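Local coordinates for manganese lipoxygenase (Gaeumannomyces graminis, PDB 5FX8), which oxygenates linoleic and alpha-linolenic acids to 11S- and 13R-hydroperoxy fatty acids, using a catalytic manganese ion, at residues A[48-52]-A[429-435]; A[59-63]-A[306-312]. One frame throughout, in Å; residues are numbered along the deposited sequence.

Contact 1 of 2, residues A[48-52]-A[429-435]. Unlike the reference sequence in segment 48-52: Asn-52 (reference Lys). With NAG (2-acetamido-2-deoxy-beta-D-glucopyranose), chain E.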
ATOM      1  N   THR A  48     -11.350  28.171  -8.957  1.00 10.63           N
ATOM      2  CA  THR A  48     -11.314  28.933 -10.193  1.00 11.60           C
ATOM      3  C   THR A  48      -9.877  29.225 -10.601  1.00 11.55           C
ATOM      4  O   THR A  48      -8.952  29.140  -9.799  1.00 11.64           O
ATOM      5  CB  THR A  48     -12.047  30.274 -10.077  1.00 10.88           C
ATOM      6  OG1 THR A  48     -11.416  31.051  -9.065  1.00 13.13           O
ATOM      7  CG2 THR A  48     -13.510  30.102  -9.738  1.00 11.56           C
ATOM      8  N   LEU A  49      -9.710  29.609 -11.851  1.00 13.08           N
ATOM      9  CA  LEU A  49      -8.454  30.111 -12.363  1.00 11.78           C
ATOM     10  C   LEU A  49      -8.216  31.540 -11.889  1.00 14.49           C
ATOM     11  O   LEU A  49      -9.154  32.238 -11.518  1.00 12.42           O
ATOM     12  CB  LEU A  49      -8.454  30.067 -13.880  1.00 11.39           C
ATOM     13  CG  LEU A  49      -8.378  28.676 -14.487  1.00 13.94           C
ATOM     14  CD1 LEU A  49      -8.386  28.805 -15.999  1.00 13.30           C
ATOM     15  CD2 LEU A  49      -7.138  27.967 -14.006  1.00 10.32           C
ATOM     16  N   PRO A  50      -6.959  31.991 -11.856  1.00 13.79           N
ATOM     17  CA  PRO A  50      -6.695  33.380 -11.470  1.00 11.00           C
ATOM     18  C   PRO A  50      -6.987  34.376 -12.566  1.00 17.39           C
ATOM     19  O   PRO A  50      -7.142  35.561 -12.268  1.00 18.99           O
ATOM     20  CB  PRO A  50      -5.205  33.365 -11.138  1.00  9.55           C
ATOM     21  CG  PRO A  50      -4.668  32.288 -11.974  1.00 14.44           C
ATOM     22  CD  PRO A  50      -5.707  31.225 -11.979  1.00 10.66           C
ATOM     23  N   ASN A  51      -7.089  33.917 -13.812  1.00 16.71           N
ATOM     24  CA  ASN A  51      -7.224  34.803 -14.968  1.00 13.18           C
ATOM     25  C   ASN A  51      -8.304  35.858 -14.751  1.00 16.47           C
ATOM     26  O   ASN A  51      -8.046  37.061 -14.878  1.00 20.37           O
ATOM     27  CB  ASN A  51      -7.510  33.961 -16.213  1.00 12.63           C
ATOM     28  CG  ASN A  51      -6.571  32.751 -16.332  1.00 14.36           C
ATOM     29  OD1 ASN A  51      -6.225  32.132 -15.326  1.00 18.99           O
ATOM     30  ND2 ASN A  51      -6.156  32.415 -17.556  1.00 14.67           N
ATOM     31  N   ASN A  52      -9.501  35.444 -14.361  1.00 18.21           N
ATOM     32  CA  ASN A  52     -10.569  36.433 -14.267  1.00 11.13           C
ATOM     33  C   ASN A  52     -11.171  36.533 -12.881  1.00 12.63           C
ATOM     34  O   ASN A  52     -12.391  36.586 -12.715  1.00 16.12           O
ATOM     35  CB  ASN A  52     -11.635  36.117 -15.282  1.00 10.17           C
ATOM     36  CG  ASN A  52     -11.114  36.258 -16.646  1.00 11.16           C
ATOM     37  OD1 ASN A  52     -10.757  37.340 -17.065  1.00 19.85           O
ATOM     38  ND2 ASN A  52     -11.025  35.166 -17.350  1.00 12.14           N
ATOM     39  N   ALA A 429      -5.680  30.646 -22.507  1.00 17.62           N
ATOM     40  CA  ALA A 429      -6.023  30.544 -21.091  1.00 18.30           C
ATOM     41  C   ALA A 429      -4.907  29.880 -20.268  1.00 19.66           C
ATOM     42  O   ALA A 429      -4.659  30.285 -19.130  1.00 18.46           O
ATOM     43  CB  ALA A 429      -7.346  29.801 -20.911  1.00 15.55           C
ATOM     44  N   LEU A 430      -4.225  28.860 -20.808  1.00 18.35           N
ATOM     45  CA  LEU A 430      -3.112  28.271 -20.064  1.00 17.36           C
ATOM     46  C   LEU A 430      -1.939  29.219 -19.989  1.00 15.27           C
ATOM     47  O   LEU A 430      -1.232  29.261 -18.985  1.00 14.75           O
ATOM     48  CB  LEU A 430      -2.630  26.967 -20.692  1.00 17.84           C
ATOM     49  CG  LEU A 430      -3.335  25.673 -20.344  1.00 23.88           C
ATOM     50  CD1 LEU A 430      -4.575  25.525 -21.229  1.00 27.46           C
ATOM     51  CD2 LEU A 430      -2.381  24.535 -20.560  1.00 21.48           C
ATOM     52  N   LEU A 431      -1.684  29.955 -21.055  1.00 17.89           N
ATOM     53  CA  LEU A 431      -0.497  30.790 -21.051  1.00 19.76           C
ATOM     54  C   LEU A 431      -0.648  31.950 -20.094  1.00 17.22           C
ATOM     55  O   LEU A 431       0.339  32.376 -19.492  1.00 18.60           O
ATOM     56  CB  LEU A 431      -0.192  31.287 -22.457  1.00 19.27           C
ATOM     57  CG  LEU A 431       0.539  30.257 -23.306  1.00 20.51           C
ATOM     58  CD1 LEU A 431      -0.000  30.235 -24.729  1.00 26.82           C
ATOM     59  CD2 LEU A 431       2.037  30.513 -23.252  1.00 22.43           C
ATOM     60  N   ARG A 432      -1.871  32.434 -19.919  1.00 16.61           N
ATOM     61  CA  ARG A 432      -2.177  33.572 -19.074  1.00 16.02           C
ATOM     62  C   ARG A 432      -2.555  33.192 -17.649  1.00 16.78           C
ATOM     63  O   ARG A 432      -2.971  34.071 -16.886  1.00 21.50           O
ATOM     64  CB  ARG A 432      -3.306  34.383 -19.691  1.00 17.41           C
ATOM     65  CG  ARG A 432      -2.962  34.949 -21.008  1.00 17.20           C
ATOM     66  CD  ARG A 432      -4.082  35.771 -21.566  1.00 14.78           C
ATOM     67  NE  ARG A 432      -4.202  35.414 -22.957  1.00 18.27           N
ATOM     68  CZ  ARG A 432      -5.231  34.743 -23.423  1.00 19.40           C
ATOM     69  NH1 ARG A 432      -6.216  34.447 -22.591  1.00 18.93           N
ATOM     70  NH2 ARG A 432      -5.296  34.406 -24.700  1.00 22.76           N
ATOM     71  N   ASP A 433      -2.464  31.913 -17.292  1.00 13.91           N
ATOM     72  CA  ASP A 433      -2.575  31.414 -15.914  1.00 11.99           C
ATOM     73  C   ASP A 433      -1.194  31.555 -15.276  1.00 13.90           C
ATOM     74  O   ASP A 433      -0.367  30.649 -15.328  1.00 11.04           O
ATOM     75  CB  ASP A 433      -3.068  29.964 -15.911  1.00 11.26           C
ATOM     76  CG  ASP A 433      -3.223  29.367 -14.520  1.00 13.95           C
ATOM     77  OD1 ASP A 433      -2.696  29.925 -13.560  1.00 13.23           O
ATOM     78  OD2 ASP A 433      -3.860  28.305 -14.380  1.00 11.68           O
ATOM     79  N   TYR A 434      -0.938  32.719 -14.675  1.00 14.00           N
ATOM     80  CA  TYR A 434       0.380  32.985 -14.124  1.00 10.12           C
ATOM     81  C   TYR A 434       0.701  32.056 -12.962  1.00 12.35           C
ATOM     82  O   TYR A 434       1.876  31.771 -12.720  1.00 21.16           O
ATOM     83  CB  TYR A 434       0.512  34.459 -13.715  1.00 10.47           C
ATOM     84  CG  TYR A 434      -0.514  34.922 -12.714  1.00 12.73           C
ATOM     85  CD1 TYR A 434      -0.328  34.726 -11.370  1.00 10.09           C
ATOM     86  CD2 TYR A 434      -1.676  35.544 -13.127  1.00 12.29           C
ATOM     87  CE1 TYR A 434      -1.245  35.130 -10.488  1.00  9.81           C
ATOM     88  CE2 TYR A 434      -2.588  35.943 -12.252  1.00 10.21           C
ATOM     89  CZ  TYR A 434      -2.379  35.745 -10.934  1.00 10.33           C
ATOM     90  OH  TYR A 434      -3.340  36.167 -10.057  1.00 18.31           O
ATOM     91  N   GLU A 435      -0.314  31.523 -12.284  1.00 10.00           N
ATOM     92  CA  GLU A 435      -0.045  30.538 -11.242  1.00  9.30           C
ATOM     93  C   GLU A 435       0.521  29.252 -11.831  1.00  9.70           C
ATOM     94  O   GLU A 435       1.518  28.733 -11.329  1.00 16.52           O
ATOM     95  CB  GLU A 435      -1.311  30.274 -10.427  1.00  8.08           C
ATOM     96  CG  GLU A 435      -1.731  31.469  -9.593  1.00  8.16           C
ATOM     97  CD  GLU A 435      -3.014  31.277  -8.834  1.00  8.25           C
ATOM     98  OE1 GLU A 435      -3.634  30.223  -8.919  1.00  7.80           O
ATOM     99  OE2 GLU A 435      -3.423  32.220  -8.145  1.00 15.67           O
TER
HETATM  100  C1  NAG E   1      -0.834  38.696  -9.139  1.00 11.28           C
HETATM  101  C2  NAG E   1      -1.015  40.100  -9.731  1.00 12.14           C
HETATM  102  C3  NAG E   1      -0.642  40.113 -11.215  1.00 13.86           C
HETATM  103  C4  NAG E   1       0.731  39.497 -11.431  1.00 13.14           C
HETATM  104  C5  NAG E   1       0.757  38.117 -10.800  1.00 12.05           C
HETATM  105  C6  NAG E   1       2.089  37.436 -10.908  1.00 12.07           C
HETATM  106  C7  NAG E   1      -2.753  41.575  -8.792  1.00 15.41           C
HETATM  107  C8  NAG E   1      -4.222  41.904  -8.791  1.00 11.15           C
HETATM  108  N2  NAG E   1      -2.386  40.552  -9.567  1.00 11.89           N
HETATM  109  O3  NAG E   1      -0.709  41.440 -11.733  1.00 13.56           O
HETATM  110  O4  NAG E   1       1.005  39.359 -12.818  1.00 14.64           O
HETATM  111  O5  NAG E   1       0.466  38.233  -9.407  1.00 11.65           O
HETATM  112  O6  NAG E   1       3.072  38.194 -10.225  1.00 18.43           O
HETATM  113  O7  NAG E   1      -1.948  42.201  -8.125  1.00 14.64           O
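A helix N-cap meets the N-terminal loop where Pro-50 packs against Asp-433, Tyr-434 and Glu-435, the cap and first residues of helix 434-444. Asp-433 caps the helix through OD1, which accepts from the backbone N of Leu-436. The pyrrolidine ring of Pro-50 lies against that oxygen, its CG 3.5 Å from Asp-433 OD1, and also against the carboxylate of Glu-435, whose OE2 is in a salt bridge with Arg-59 NE of helix 56-69. The second carboxylate oxygen of Asp-433, OD2, is hydrogen-bonded to His-312 NE2 and Tyr-420 OH, with Leu-49 CD2 packed beside it. Tyr-434 is held between two partners: Pro-50 CG lies 4.2 Å above one ring face, toward the rim, and the N-acetylglucosamine C5 3.5 Å above the opposite one. A chi1 of 58°, with CG between backbone N and carbonyl carbon, directs the ring there. At the other end, toward helix 428-431, Asn-51 ND2 donates to Ala-429 O at 3.0 Å, on a lone pair in the carbonyl plane. The acceptor lies nearly in the amide plane of Asn-51, with a bent N-H...O angle of 145°. The loop thus bridges helices 428-431 and 434-444, with Leu-49 reaching helix 396-420.

Contact 2 of 2, residues A[59-63]-A[306-312]. With NAG (2-acetamido-2-deoxy-beta-D-glucopyranose), chain E.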
ATOM      1  N   ARG A  59      -5.715  36.944  -3.500  1.00 11.40           N
ATOM      2  CA  ARG A  59      -5.261  35.616  -3.902  1.00 10.47           C
ATOM      3  C   ARG A  59      -3.744  35.578  -3.974  1.00 10.13           C
ATOM      4  O   ARG A  59      -3.084  34.700  -3.401  1.00 11.74           O
ATOM      5  CB  ARG A  59      -5.913  35.267  -5.241  1.00  9.55           C
ATOM      6  CG  ARG A  59      -5.590  33.927  -5.847  1.00 10.27           C
ATOM      7  CD  ARG A  59      -6.543  33.618  -6.998  1.00  9.93           C
ATOM      8  NE  ARG A  59      -6.295  32.335  -7.639  1.00  9.90           N
ATOM      9  CZ  ARG A  59      -7.235  31.582  -8.171  1.00  9.85           C
ATOM     10  NH1 ARG A  59      -8.480  31.986  -8.146  1.00 10.93           N
ATOM     11  NH2 ARG A  59      -6.933  30.432  -8.722  1.00  9.80           N
ATOM     12  N   ASN A  60      -3.175  36.576  -4.618  1.00 10.65           N
ATOM     13  CA  ASN A  60      -1.737  36.752  -4.606  1.00 10.81           C
ATOM     14  C   ASN A  60      -1.188  36.867  -3.183  1.00 10.79           C
ATOM     15  O   ASN A  60      -0.110  36.347  -2.887  1.00 10.60           O
ATOM     16  CB  ASN A  60      -1.397  37.973  -5.440  1.00  9.79           C
ATOM     17  CG  ASN A  60      -1.281  37.658  -6.916  1.00 11.63           C
ATOM     18  OD1 ASN A  60      -1.409  36.506  -7.338  1.00 19.28           O
ATOM     19  ND2 ASN A  60      -1.027  38.700  -7.716  1.00 12.55           N
ATOM     20  N   ALA A  61      -1.904  37.536  -2.282  1.00 10.86           N
ATOM     21  CA  ALA A  61      -1.350  37.695  -0.939  1.00 11.93           C
ATOM     22  C   ALA A  61      -1.289  36.363  -0.211  1.00 11.85           C
ATOM     23  O   ALA A  61      -0.320  36.079   0.506  1.00 18.34           O
ATOM     24  CB  ALA A  61      -2.153  38.707  -0.130  1.00  7.91           C
ATOM     25  N   SER A  62      -2.309  35.527  -0.380  1.00 11.01           N
ATOM     26  CA  SER A  62      -2.285  34.252   0.313  1.00 10.19           C
ATOM     27  C   SER A  62      -1.163  33.384  -0.211  1.00 11.46           C
ATOM     28  O   SER A  62      -0.481  32.708   0.564  1.00 12.19           O
ATOM     29  CB  SER A  62      -3.618  33.554   0.177  1.00  9.33           C
ATOM     30  OG  SER A  62      -4.623  34.395   0.670  1.00 16.62           O
ATOM     31  N   ILE A  63      -0.931  33.417  -1.523  1.00 10.80           N
ATOM     32  CA  ILE A  63       0.214  32.691  -2.060  1.00 10.73           C
ATOM     33  C   ILE A  63       1.513  33.217  -1.461  1.00 11.50           C
ATOM     34  O   ILE A  63       2.413  32.445  -1.097  1.00 11.27           O
ATOM     35  CB  ILE A  63       0.225  32.759  -3.590  1.00  9.04           C
ATOM     36  CG1 ILE A  63      -0.997  32.034  -4.127  1.00  9.21           C
ATOM     37  CG2 ILE A  63       1.474  32.126  -4.123  1.00  8.20           C
ATOM     38  CD1 ILE A  63      -1.293  32.337  -5.542  1.00  8.76           C
ATOM     39  N   ARG A 306       3.679  26.020  -3.349  1.00 11.26           N
ATOM     40  CA  ARG A 306       4.308  27.330  -3.271  1.00  7.53           C
ATOM     41  C   ARG A 306       3.893  28.323  -4.364  1.00  9.01           C
ATOM     42  O   ARG A 306       4.374  29.456  -4.334  1.00 11.20           O
ATOM     43  CB  ARG A 306       5.828  27.157  -3.302  1.00  7.22           C
ATOM     44  CG  ARG A 306       6.354  26.458  -2.068  1.00  6.98           C
ATOM     45  CD  ARG A 306       7.826  26.418  -2.064  1.00 12.33           C
ATOM     46  NE  ARG A 306       8.381  27.690  -2.487  1.00  7.96           N
ATOM     47  CZ  ARG A 306       8.666  28.698  -1.674  1.00 10.53           C
ATOM     48  NH1 ARG A 306       8.461  28.593  -0.367  1.00 12.22           N
ATOM     49  NH2 ARG A 306       9.164  29.810  -2.176  1.00  9.11           N
ATOM     50  N   THR A 307       3.017  27.967  -5.308  1.00 12.54           N
ATOM     51  CA  THR A 307       2.787  28.830  -6.469  1.00  7.98           C
ATOM     52  C   THR A 307       1.324  28.898  -6.901  1.00  8.21           C
ATOM     53  O   THR A 307       0.848  29.962  -7.295  1.00  8.22           O
ATOM     54  CB  THR A 307       3.611  28.370  -7.678  1.00 10.15           C
ATOM     55  OG1 THR A 307       3.447  26.956  -7.868  1.00 15.60           O
ATOM     56  CG2 THR A 307       5.073  28.734  -7.557  1.00  6.55           C
ATOM     57  N   LEU A 308       0.617  27.772  -6.881  1.00  8.11           N
ATOM     58  CA  LEU A 308      -0.804  27.761  -7.175  1.00  7.84           C
ATOM     59  C   LEU A 308      -1.592  28.163  -5.942  1.00  8.72           C
ATOM     60  O   LEU A 308      -1.244  27.803  -4.813  1.00  8.38           O
ATOM     61  CB  LEU A 308      -1.278  26.383  -7.617  1.00  7.25           C
ATOM     62  CG  LEU A 308      -0.470  25.649  -8.654  1.00  7.47           C
ATOM     63  CD1 LEU A 308      -1.061  24.300  -8.874  1.00  7.40           C
ATOM     64  CD2 LEU A 308      -0.511  26.447  -9.894  1.00  8.15           C
ATOM     65  N   SER A 309      -2.676  28.891  -6.171  1.00 10.40           N
ATOM     66  CA  SER A 309      -3.559  29.249  -5.083  1.00 10.12           C
ATOM     67  C   SER A 309      -4.201  27.997  -4.519  1.00 12.92           C
ATOM     68  O   SER A 309      -4.390  27.005  -5.214  1.00 18.68           O
ATOM     69  CB  SER A 309      -4.634  30.211  -5.582  1.00 10.21           C
ATOM     70  OG  SER A 309      -5.578  30.531  -4.585  1.00 10.91           O
ATOM     71  N   ASP A 310      -4.556  28.046  -3.252  1.00  9.37           N
ATOM     72  CA  ASP A 310      -5.365  26.969  -2.743  1.00  9.99           C
ATOM     73  C   ASP A 310      -6.689  26.835  -3.504  1.00 10.93           C
ATOM     74  O   ASP A 310      -7.257  25.739  -3.545  1.00 11.09           O
ATOM     75  CB  ASP A 310      -5.569  27.173  -1.250  1.00 11.95           C
ATOM     76  CG  ASP A 310      -4.310  26.866  -0.424  1.00 16.55           C
ATOM     77  OD1 ASP A 310      -3.392  26.106  -0.856  1.00 13.79           O
ATOM     78  OD2 ASP A 310      -4.259  27.378   0.707  1.00 25.30           O
ATOM     79  N   ARG A 311      -7.180  27.898  -4.143  1.00 14.19           N
ATOM     80  CA  ARG A 311      -8.438  27.822  -4.885  1.00 12.40           C
ATOM     81  C   ARG A 311      -8.251  27.457  -6.345  1.00 10.31           C
ATOM     82  O   ARG A 311      -9.232  27.361  -7.067  1.00 20.52           O
ATOM     83  CB  ARG A 311      -9.212  29.139  -4.774  1.00 11.78           C
ATOM     84  CG  ARG A 311      -9.502  29.525  -3.344  1.00 12.82           C
ATOM     85  CD  ARG A 311     -10.384  30.759  -3.225  1.00 24.19           C
ATOM     86  NE  ARG A 311      -9.720  32.038  -3.496  1.00 17.96           N
ATOM     87  CZ  ARG A 311     -10.035  32.848  -4.500  1.00 15.73           C
ATOM     88  NH1 ARG A 311     -10.996  32.518  -5.353  1.00 19.62           N
ATOM     89  NH2 ARG A 311      -9.390  33.990  -4.661  1.00 17.84           N
ATOM     90  N   HIS A 312      -7.042  27.227  -6.775  1.00  9.73           N
ATOM     91  CA  HIS A 312      -6.774  26.765  -8.127  1.00  8.83           C
ATOM     92  C   HIS A 312      -7.221  25.316  -8.312  1.00 10.59           C
ATOM     93  O   HIS A 312      -6.889  24.461  -7.489  1.00  9.64           O
ATOM     94  CB  HIS A 312      -5.307  26.884  -8.401  1.00  7.93           C
ATOM     95  CG  HIS A 312      -4.967  26.860  -9.844  1.00  7.66           C
ATOM     96  ND1 HIS A 312      -5.217  25.778 -10.646  1.00  8.54           N
ATOM     97  CD2 HIS A 312      -4.388  27.785 -10.632  1.00  7.57           C
ATOM     98  CE1 HIS A 312      -4.805  26.034 -11.868  1.00  9.44           C
ATOM     99  NE2 HIS A 312      -4.300  27.248 -11.886  1.00  8.48           N
TER
HETATM  100  C1  NAG E   1      -0.834  38.696  -9.139  1.00 11.28           C
HETATM  101  C2  NAG E   1      -1.015  40.100  -9.731  1.00 12.14           C
HETATM  102  C3  NAG E   1      -0.642  40.113 -11.215  1.00 13.86           C
HETATM  103  C4  NAG E   1       0.731  39.497 -11.431  1.00 13.14           C
HETATM  104  C5  NAG E   1       0.757  38.117 -10.800  1.00 12.05           C
HETATM  105  C6  NAG E   1       2.089  37.436 -10.908  1.00 12.07           C
HETATM  106  C7  NAG E   1      -2.753  41.575  -8.792  1.00 15.41           C
HETATM  107  C8  NAG E   1      -4.222  41.904  -8.791  1.00 11.15           C
HETATM  108  N2  NAG E   1      -2.386  40.552  -9.567  1.00 11.89           N
HETATM  109  O3  NAG E   1      -0.709  41.440 -11.733  1.00 13.56           O
HETATM  110  O4  NAG E   1       1.005  39.359 -12.818  1.00 14.64           O
HETATM  111  O5  NAG E   1       0.466  38.233  -9.407  1.00 11.65           O
HETATM  112  O6  NAG E   1       3.072  38.194 -10.225  1.00 18.43           O
HETATM  113  O7  NAG E   1      -1.948  42.201  -8.125  1.00 14.64           O
HETATM  114  O   HOH W   1      -4.740  32.383  -2.731  1.00  9.40           O
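Arg-59 runs from helix 56-69 across the Ser-309 to His-312 turn, a type I beta turn. Arg-59 CB comes 3.7 Å from Arg-311 NH2. With CG anti to the backbone N (chi1 -180°) and the chain extended as far as NE, the aliphatic part is carried alongside Ser-309, whose OG lies 3.6 Å from Arg-59 CG. CD again meets Arg-311 NH2, and Arg-59 NE sits 3.4 Å from Ser-309 CB. At the tip the serine hydroxyl lies over one guanidinium face, Arg-59 NH1 stands 3.8 Å from Arg-311 NH1, and NH2 reaches the backbone of His-312. The two guanidinium planes are 67° apart, so they are not stacked. One turn of helix later, Ile-63 puts CD1 3.6 Å from Thr-307 O and against the backbone of Ser-309. Ser-309 OG accepts from Arg-311 N in an ST turn, with an N-H...O angle of 165°, while a water hydrogen-bonded to the same OG donates to Arg-59 O, tying helix to loop. Thr-48 O accepts from Arg-59 NH2. Asp-53 forms salt bridges with both Arg-59 NH1 and Arg-311 NH2, which probably offsets the closeness of the two positive groups. The adjacent charges are therefore probably well tolerated in this largely buried place.

Both contacts lie far from the centre of the chain and away from the manganese site, their own centres about 12 Å apart. Contact 2 is the more buried; contact 1 is partly buried, with Arg-432 at its exposed margin. In sequence, contact 2 is nested inside the loop that contact 1 closes. Contact 1 includes the start of helix 434-444, against which side chains of contact 2 also pack. They meet through polar groups, a backbone carbonyl as well as side chains. Contact 1 combines proline packing with a direct amide bond, whereas contact 2 relies on aliphatic packing and a bridging water. One N-linked sugar, carried by Asn-60, touches both.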